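Local coordinates for flagellar hook-associated protein (Burkholderia pseudomallei, PDB 4UT1) that probably serves as a structural component of the bacterial flagellum, forming part of the junction between the hook and the filament, at residues Q237-V251 / E259-A271. Sequence-based numbering, arbitrary orientation.
Sequences QPLVVGNASYQLATV and ELTIVSKGVAGSA. With EDO (1,2-ethanediol), chain E; EDO (1,2-ethanediol), chain O.
A249 and V263 face each other as a hydrogen-bonded pair, A249 N reaching V263 O and V263 N returning to A249 O, both at 2.8 Å. V251 and T261 repeat the two-way exchange at the next hydrogen-bonded pair. Between them T250 and I262 form a non-hydrogen-bonded pair; here T250 CA lies 3.2 Å from T261 O, a CA-H...O contact beside that carbonyl's bond from V251 N. Toward the other end the register slips by one residue at a beta bulge. K265 N binds Q247 O in a nearly straight bond (170°), whereas the bond from Q247 N to G266 O is longer and more bent (3.2 Å, 150°). A268 N then closes on S245 O at 2.8 Å.

Further polar links lie beyond this ladder. S264 OG donates to Q237 OE1 at 3.2 Å, arriving above the carbonyl plane of the amide and off its lone pairs. Q237 NE2 donates one N-H to P238 O, in that carbonyl's plane and on a lone pair, which helps fix the amide's rotation. T250 OG1 bonds to T170 of helix 134-193, and the backbone carbonyl L248 O accepts from N177 of the same helix. S245 OG pairs with a 1,2-ethanediol, probably from the crystallisation liquor.

V267 CG1 sits over one face of the Y246 ring, 4.0 Å from its centroid, in a CH-pi contact, while P238 CG covers the opposite face. V251 has CG1 anti to its carbonyl carbon (chi1 -59°), which leaves CG2 between the backbone N and the carbonyl carbon, where it meets V263 CG1 at 3.5 Å, the two side chains crossing at about a right angle.

Strands 244-252 and 260-265 thus make an antiparallel beta hairpin with a bulge, the fourth and fifth strands of a sequentially ordered, meandering antiparallel sheet that packs against the long helix 134-193.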
ATOM      1  N   GLN A 237       8.027  16.531 -29.564  1.00 23.76           N
ATOM      2  CA  GLN A 237       8.496  15.452 -30.430  1.00 22.23           C
ATOM      3  C   GLN A 237       7.884  15.583 -31.821  1.00 20.93           C
ATOM      4  O   GLN A 237       6.666  15.610 -31.965  1.00 21.31           O
ATOM      5  CB  GLN A 237       8.161  14.087 -29.807  1.00 23.30           C
ATOM      6  CG  GLN A 237       8.310  12.894 -30.742  1.00 21.53           C
ATOM      7  CD  GLN A 237       9.733  12.663 -31.182  1.00 25.47           C
ATOM      8  OE1 GLN A 237      10.652  12.636 -30.363  1.00 28.15           O
ATOM      9  NE2 GLN A 237       9.929  12.494 -32.483  1.00 19.86           N
ATOM     10  N   PRO A 238       8.729  15.697 -32.857  1.00 22.42           N
ATOM     11  CA  PRO A 238       8.145  15.761 -34.200  1.00 20.36           C
ATOM     12  C   PRO A 238       7.449  14.455 -34.587  1.00 19.54           C
ATOM     13  O   PRO A 238       7.925  13.373 -34.232  1.00 18.80           O
ATOM     14  CB  PRO A 238       9.355  16.027 -35.107  1.00 24.58           C
ATOM     15  CG  PRO A 238      10.532  15.552 -34.333  1.00 25.53           C
ATOM     16  CD  PRO A 238      10.201  15.765 -32.874  1.00 24.54           C
ATOM     17  N   LEU A 239       6.338  14.564 -35.306  1.00 20.26           N
ATOM     18  CA  LEU A 239       5.658  13.403 -35.862  1.00 18.55           C
ATOM     19  C   LEU A 239       5.708  13.434 -37.384  1.00 17.56           C
ATOM     20  O   LEU A 239       5.868  12.401 -38.037  1.00 15.45           O
ATOM     21  CB  LEU A 239       4.208  13.353 -35.405  1.00 16.42           C
ATOM     22  CG  LEU A 239       3.990  13.104 -33.909  1.00 15.63           C
ATOM     23  CD1 LEU A 239       2.510  12.967 -33.684  1.00 18.21           C
ATOM     24  CD2 LEU A 239       4.749  11.859 -33.430  1.00 17.08           C
ATOM     25  N   VAL A 240       5.539  14.630 -37.932  1.00 19.44           N
ATOM     26  CA  VAL A 240       5.648  14.845 -39.376  1.00 16.98           C
ATOM     27  C   VAL A 240       6.485  16.080 -39.639  1.00 23.08           C
ATOM     28  O   VAL A 240       6.272  17.131 -39.034  1.00 23.04           O
ATOM     29  CB  VAL A 240       4.280  15.033 -40.054  1.00 18.23           C
ATOM     30  CG1 VAL A 240       4.474  15.384 -41.538  1.00 20.43           C
ATOM     31  CG2 VAL A 240       3.415  13.796 -39.903  1.00 16.45           C
ATOM     32  N   VAL A 241       7.447  15.947 -40.545  1.00 21.68           N
ATOM     33  CA  VAL A 241       8.228  17.077 -41.015  1.00 21.50           C
ATOM     34  C   VAL A 241       8.328  16.947 -42.523  1.00 20.67           C
ATOM     35  O   VAL A 241       9.026  16.063 -43.016  1.00 19.81           O
ATOM     36  CB  VAL A 241       9.635  17.114 -40.404  1.00 22.34           C
ATOM     37  CG1 VAL A 241      10.476  18.195 -41.069  1.00 29.95           C
ATOM     38  CG2 VAL A 241       9.562  17.327 -38.902  1.00 29.28           C
ATOM     39  N   GLY A 242       7.603  17.801 -43.238  1.00 23.83           N
ATOM     40  CA  GLY A 242       7.509  17.712 -44.690  1.00 24.65           C
ATOM     41  C   GLY A 242       6.977  16.364 -45.141  1.00 19.72           C
ATOM     42  O   GLY A 242       5.886  15.950 -44.744  1.00 21.37           O
ATOM     43  N   ASN A 243       7.755  15.657 -45.956  1.00 19.55           N
ATOM     44  CA  ASN A 243       7.306  14.376 -46.495  1.00 15.59           C
ATOM     45  C   ASN A 243       7.930  13.193 -45.778  1.00 16.11           C
ATOM     46  O   ASN A 243       7.921  12.076 -46.289  1.00 15.43           O
ATOM     47  CB  ASN A 243       7.591  14.297 -48.015  1.00 17.40           C
ATOM     48  CG  ASN A 243       9.072  14.465 -48.350  1.00 19.35           C
ATOM     49  OD1 ASN A 243       9.939  14.317 -47.487  1.00 15.60           O
ATOM     50  ND2 ASN A 243       9.363  14.766 -49.616  1.00 18.88           N
ATOM     51  N   ALA A 244       8.456  13.441 -44.572  1.00 19.85           N
ATOM     52  CA  ALA A 244       8.943  12.385 -43.698  1.00 16.94           C
ATOM     53  C   ALA A 244       8.073  12.302 -42.433  1.00 16.96           C
ATOM     54  O   ALA A 244       7.534  13.303 -41.968  1.00 14.27           O
ATOM     55  CB  ALA A 244      10.402  12.624 -43.319  1.00 20.19           C
ATOM     56  N   SER A 245       7.920  11.101 -41.909  1.00 14.27           N
ATOM     57  CA  SER A 245       7.232  10.936 -40.626  1.00 20.47           C
ATOM     58  C   SER A 245       8.124  10.221 -39.612  1.00 20.50           C
ATOM     59  O   SER A 245       9.089   9.545 -39.980  1.00 18.02           O
ATOM     60  CB  SER A 245       5.917  10.175 -40.822  1.00 16.36           C
ATOM     61  OG  SER A 245       6.146   8.794 -41.061  1.00 17.39           O
ATOM     62  N   TYR A 246       7.799  10.389 -38.329  1.00 21.03           N
ATOM     63  CA  TYR A 246       8.523   9.736 -37.250  1.00 21.93           C
ATOM     64  C   TYR A 246       7.672   8.623 -36.641  1.00 21.06           C
ATOM     65  O   TYR A 246       6.480   8.806 -36.413  1.00 26.80           O
ATOM     66  CB  TYR A 246       8.901  10.739 -36.157  1.00 17.08           C
ATOM     67  CG  TYR A 246       9.969  11.754 -36.508  1.00 20.69           C
ATOM     68  CD1 TYR A 246       9.729  12.755 -37.437  1.00 20.94           C
ATOM     69  CD2 TYR A 246      11.209  11.734 -35.872  1.00 22.93           C
ATOM     70  CE1 TYR A 246      10.696  13.689 -37.748  1.00 22.21           C
ATOM     71  CE2 TYR A 246      12.185  12.670 -36.177  1.00 24.67           C
ATOM     72  CZ  TYR A 246      11.919  13.648 -37.113  1.00 27.39           C
ATOM     73  OH  TYR A 246      12.875  14.588 -37.424  1.00 29.78           O
ATOM     74  N   GLN A 247       8.288   7.480 -36.368  1.00 17.49           N
ATOM     75  CA  GLN A 247       7.583   6.346 -35.790  1.00 22.12           C
ATOM     76  C   GLN A 247       7.670   6.330 -34.271  1.00 19.40           C
ATOM     77  O   GLN A 247       8.747   6.451 -33.718  1.00 18.62           O
ATOM     78  CB  GLN A 247       8.147   5.034 -36.330  1.00 27.26           C
ATOM     79  CG  GLN A 247       7.431   4.514 -37.558  1.00 30.23           C
ATOM     80  CD  GLN A 247       7.333   3.003 -37.558  1.00 37.76           C
ATOM     81  OE1 GLN A 247       6.298   2.430 -37.920  1.00 47.95           O
ATOM     82  NE2 GLN A 247       8.411   2.341 -37.143  1.00 40.82           N
ATOM     83  N   LEU A 248       6.532   6.174 -33.609  1.00 17.15           N
ATOM     84  CA  LEU A 248       6.530   5.939 -32.173  1.00 16.38           C
ATOM     85  C   LEU A 248       6.478   4.442 -31.934  1.00 16.05           C
ATOM     86  O   LEU A 248       6.046   3.679 -32.806  1.00 17.79           O
ATOM     87  CB  LEU A 248       5.340   6.626 -31.497  1.00 13.91           C
ATOM     88  CG  LEU A 248       5.211   8.133 -31.734  1.00 16.48           C
ATOM     89  CD1 LEU A 248       3.949   8.666 -31.094  1.00 13.04           C
ATOM     90  CD2 LEU A 248       6.460   8.895 -31.226  1.00 16.02           C
ATOM     91  N   ALA A 249       6.915   4.015 -30.753  1.00 17.34           N
ATOM     92  CA  ALA A 249       6.738   2.630 -30.354  1.00 14.27           C
ATOM     93  C   ALA A 249       6.386   2.550 -28.874  1.00 17.16           C
ATOM     94  O   ALA A 249       6.628   3.493 -28.115  1.00 15.70           O
ATOM     95  CB  ALA A 249       7.989   1.819 -30.649  1.00 13.00           C
ATOM     96  N   THR A 250       5.802   1.431 -28.470  1.00 14.37           N
ATOM     97  CA  THR A 250       5.697   1.128 -27.053  1.00 14.79           C
ATOM     98  C   THR A 250       6.793   0.130 -26.698  1.00 15.62           C
ATOM     99  O   THR A 250       7.096  -0.790 -27.465  1.00 15.88           O
ATOM    100  CB  THR A 250       4.320   0.544 -26.653  1.00 15.48           C
ATOM    101  OG1 THR A 250       4.050  -0.635 -27.416  1.00 16.18           O
ATOM    102  CG2 THR A 250       3.196   1.552 -26.863  1.00 13.27           C
ATOM    103  N   VAL A 251       7.400   0.332 -25.537  1.00 13.78           N
ATOM    104  CA  VAL A 251       8.356  -0.608 -24.987  1.00 14.40           C
ATOM    105  C   VAL A 251       8.122  -0.651 -23.472  1.00 13.48           C
ATOM    106  O   VAL A 251       7.463   0.230 -22.919  1.00 12.91           O
ATOM    107  CB  VAL A 251       9.811  -0.198 -25.289  1.00 14.77           C
ATOM    108  CG1 VAL A 251      10.031  -0.098 -26.791  1.00 16.49           C
ATOM    109  CG2 VAL A 251      10.117   1.126 -24.633  1.00 17.31           C
ATOM    110  N   GLU A 259       4.612  -2.062 -17.094  1.00 12.08           N
ATOM    111  CA  GLU A 259       3.923  -0.970 -17.760  1.00 12.24           C
ATOM    112  C   GLU A 259       4.685  -0.510 -18.994  1.00 12.45           C
ATOM    113  O   GLU A 259       5.890  -0.267 -18.936  1.00 12.32           O
ATOM    114  CB  GLU A 259       3.721   0.202 -16.811  1.00 12.87           C
ATOM    115  CG  GLU A 259       2.874  -0.194 -15.592  1.00 14.78           C
ATOM    116  CD  GLU A 259       2.480   0.973 -14.715  1.00 14.31           C
ATOM    117  OE1 GLU A 259       3.116   2.054 -14.799  1.00 15.31           O
ATOM    118  OE2 GLU A 259       1.513   0.798 -13.932  1.00 13.75           O
ATOM    119  N   LEU A 260       3.971  -0.398 -20.107  1.00 12.51           N
ATOM    120  CA  LEU A 260       4.563   0.122 -21.329  1.00  9.63           C
ATOM    121  C   LEU A 260       4.627   1.635 -21.326  1.00 14.50           C
ATOM    122  O   LEU A 260       3.766   2.309 -20.756  1.00 13.21           O
ATOM    123  CB  LEU A 260       3.772  -0.339 -22.561  1.00 13.11           C
ATOM    124  CG  LEU A 260       3.608  -1.838 -22.748  1.00 16.97           C
ATOM    125  CD1 LEU A 260       2.900  -2.114 -24.076  1.00 15.77           C
ATOM    126  CD2 LEU A 260       4.947  -2.545 -22.678  1.00 15.54           C
ATOM    127  N   THR A 261       5.643   2.168 -21.999  1.00 14.38           N
ATOM    128  CA  THR A 261       5.783   3.601 -22.134  1.00 13.46           C
ATOM    129  C   THR A 261       5.950   3.891 -23.625  1.00 15.25           C
ATOM    130  O   THR A 261       6.121   2.968 -24.423  1.00 14.43           O
ATOM    131  CB  THR A 261       6.978   4.137 -21.316  1.00 17.89           C
ATOM    132  OG1 THR A 261       7.015   5.566 -21.392  1.00 24.64           O
ATOM    133  CG2 THR A 261       8.291   3.567 -21.838  1.00 15.87           C
ATOM    134  N   ILE A 262       5.863   5.160 -24.004  1.00 14.79           N
ATOM    135  CA  ILE A 262       6.000   5.544 -25.405  1.00 17.85           C
ATOM    136  C   ILE A 262       7.426   6.017 -25.706  1.00 16.28           C
ATOM    137  O   ILE A 262       8.044   6.725 -24.907  1.00 20.84           O
ATOM    138  CB  ILE A 262       5.009   6.657 -25.770  1.00 20.38           C
ATOM    139  CG1 ILE A 262       3.610   6.319 -25.238  1.00 21.83           C
ATOM    140  CG2 ILE A 262       4.999   6.894 -27.268  1.00 16.82           C
ATOM    141  CD1 ILE A 262       3.061   5.023 -25.760  1.00 19.20           C
ATOM    142  N   VAL A 263       7.955   5.609 -26.852  1.00 17.58           N
ATOM    143  CA  VAL A 263       9.260   6.066 -27.273  1.00 17.99           C
ATOM    144  C   VAL A 263       9.191   6.491 -28.722  1.00 19.02           C
ATOM    145  O   VAL A 263       8.268   6.108 -29.457  1.00 11.87           O
ATOM    146  CB  VAL A 263      10.348   4.973 -27.113  1.00 19.25           C
ATOM    147  CG1 VAL A 263      10.411   4.492 -25.671  1.00 16.76           C
ATOM    148  CG2 VAL A 263      10.094   3.801 -28.062  1.00 17.19           C
ATOM    149  N   SER A 264      10.166   7.297 -29.118  1.00 18.59           N
ATOM    150  CA  SER A 264      10.359   7.601 -30.532  1.00 20.17           C
ATOM    151  C   SER A 264      11.609   6.889 -31.035  1.00 21.70           C
ATOM    152  O   SER A 264      12.618   6.824 -30.335  1.00 21.62           O
ATOM    153  CB  SER A 264      10.466   9.103 -30.756  1.00 18.50           C
ATOM    154  OG  SER A 264      11.604   9.630 -30.101  1.00 26.82           O
ATOM    155  N   LYS A 265      11.523   6.342 -32.244  1.00 26.95           N
ATOM    156  CA  LYS A 265      12.614   5.571 -32.820  1.00 26.21           C
ATOM    157  C   LYS A 265      13.279   6.330 -33.963  1.00 29.79           C
ATOM    158  O   LYS A 265      14.057   5.758 -34.725  1.00 33.57           O
ATOM    159  CB  LYS A 265      12.106   4.211 -33.308  1.00 27.07           C
ATOM    160  CG  LYS A 265      11.375   3.405 -32.238  1.00 32.34           C
ATOM    161  CD  LYS A 265      11.258   1.933 -32.615  1.00 36.72           C
ATOM    162  CE  LYS A 265      12.624   1.258 -32.636  1.00 44.94           C
ATOM    163  NZ  LYS A 265      13.298   1.302 -31.302  1.00 40.18           N
ATOM    164  N   GLY A 266      12.985   7.623 -34.065  1.00 27.14           N
ATOM    165  CA  GLY A 266      13.533   8.452 -35.128  1.00 28.10           C
ATOM    166  C   GLY A 266      12.613   8.455 -36.338  1.00 22.96           C
ATOM    167  O   GLY A 266      11.450   8.078 -36.239  1.00 20.99           O
ATOM    168  N   VAL A 267      13.124   8.877 -37.490  1.00 27.87           N
ATOM    169  CA  VAL A 267      12.309   8.872 -38.701  1.00 20.85           C
ATOM    170  C   VAL A 267      11.943   7.458 -39.095  1.00 21.11           C
ATOM    171  O   VAL A 267      12.721   6.524 -38.891  1.00 20.86           O
ATOM    172  CB  VAL A 267      13.025   9.538 -39.891  1.00 22.02           C
ATOM    173  CG1 VAL A 267      13.244  11.006 -39.614  1.00 27.10           C
ATOM    174  CG2 VAL A 267      14.334   8.831 -40.168  1.00 20.66           C
ATOM    175  N   ALA A 268      10.754   7.309 -39.671  1.00 20.70           N
ATOM    176  CA  ALA A 268      10.272   6.011 -40.109  1.00 24.76           C
ATOM    177  C   ALA A 268      11.082   5.499 -41.297  1.00 22.92           C
ATOM    178  O   ALA A 268      11.490   6.276 -42.159  1.00 23.87           O
ATOM    179  CB  ALA A 268       8.790   6.086 -40.471  1.00 21.57           C
ATOM    180  N   GLY A 269      11.317   4.190 -41.316  1.00 20.82           N
ATOM    181  CA  GLY A 269      11.990   3.526 -42.417  1.00 23.55           C
ATOM    182  C   GLY A 269      13.505   3.564 -42.364  1.00 20.55           C
ATOM    183  O   GLY A 269      14.168   3.142 -43.310  1.00 22.76           O
ATOM    184  N   SER A 270      14.070   4.048 -41.262  1.00 25.30           N
ATOM    185  CA  SER A 270      15.508   4.296 -41.221  1.00 21.49           C
ATOM    186  C   SER A 270      16.336   3.019 -41.070  1.00 27.24           C
ATOM    187  O   SER A 270      15.883   2.031 -40.492  1.00 24.98           O
ATOM    188  CB  SER A 270      15.846   5.264 -40.089  1.00 24.96           C
ATOM    189  OG  SER A 270      15.450   4.719 -38.842  1.00 25.90           O
ATOM    190  N   ALA A 271      17.545   3.046 -41.622  1.00 25.58           N
ATOM    191  CA  ALA A 271      18.543   2.031 -41.325  1.00 29.62           C
ATOM    192  C   ALA A 271      19.139   2.354 -39.966  1.00 37.43           C
ATOM    193  O   ALA A 271      19.585   3.482 -39.733  1.00 39.67           O
ATOM    194  CB  ALA A 271      19.627   1.986 -42.389  1.00 27.04           C
TER
HETATM  195  C1  EDO E1631       5.014   4.771 -39.381  1.00 23.46           C
HETATM  196  O1  EDO E1631       4.104   4.394 -40.407  1.00 31.26           O
HETATM  197  C2  EDO E1631       5.643   6.128 -39.665  1.00 29.22           C
HETATM  198  O2  EDO E1631       4.830   7.205 -39.187  1.00 22.11           O
HETATM  199  C1  EDO O1641      10.444   7.983 -19.730  1.00 30.13           C
HETATM  200  O1  EDO O1641      11.345   7.062 -19.108  1.00 36.24           O
HETATM  201  C2  EDO O1641       9.070   7.334 -19.798  1.00 30.22           C
HETATM  202  O2  EDO O1641       8.720   7.109 -21.173  1.00 33.76           O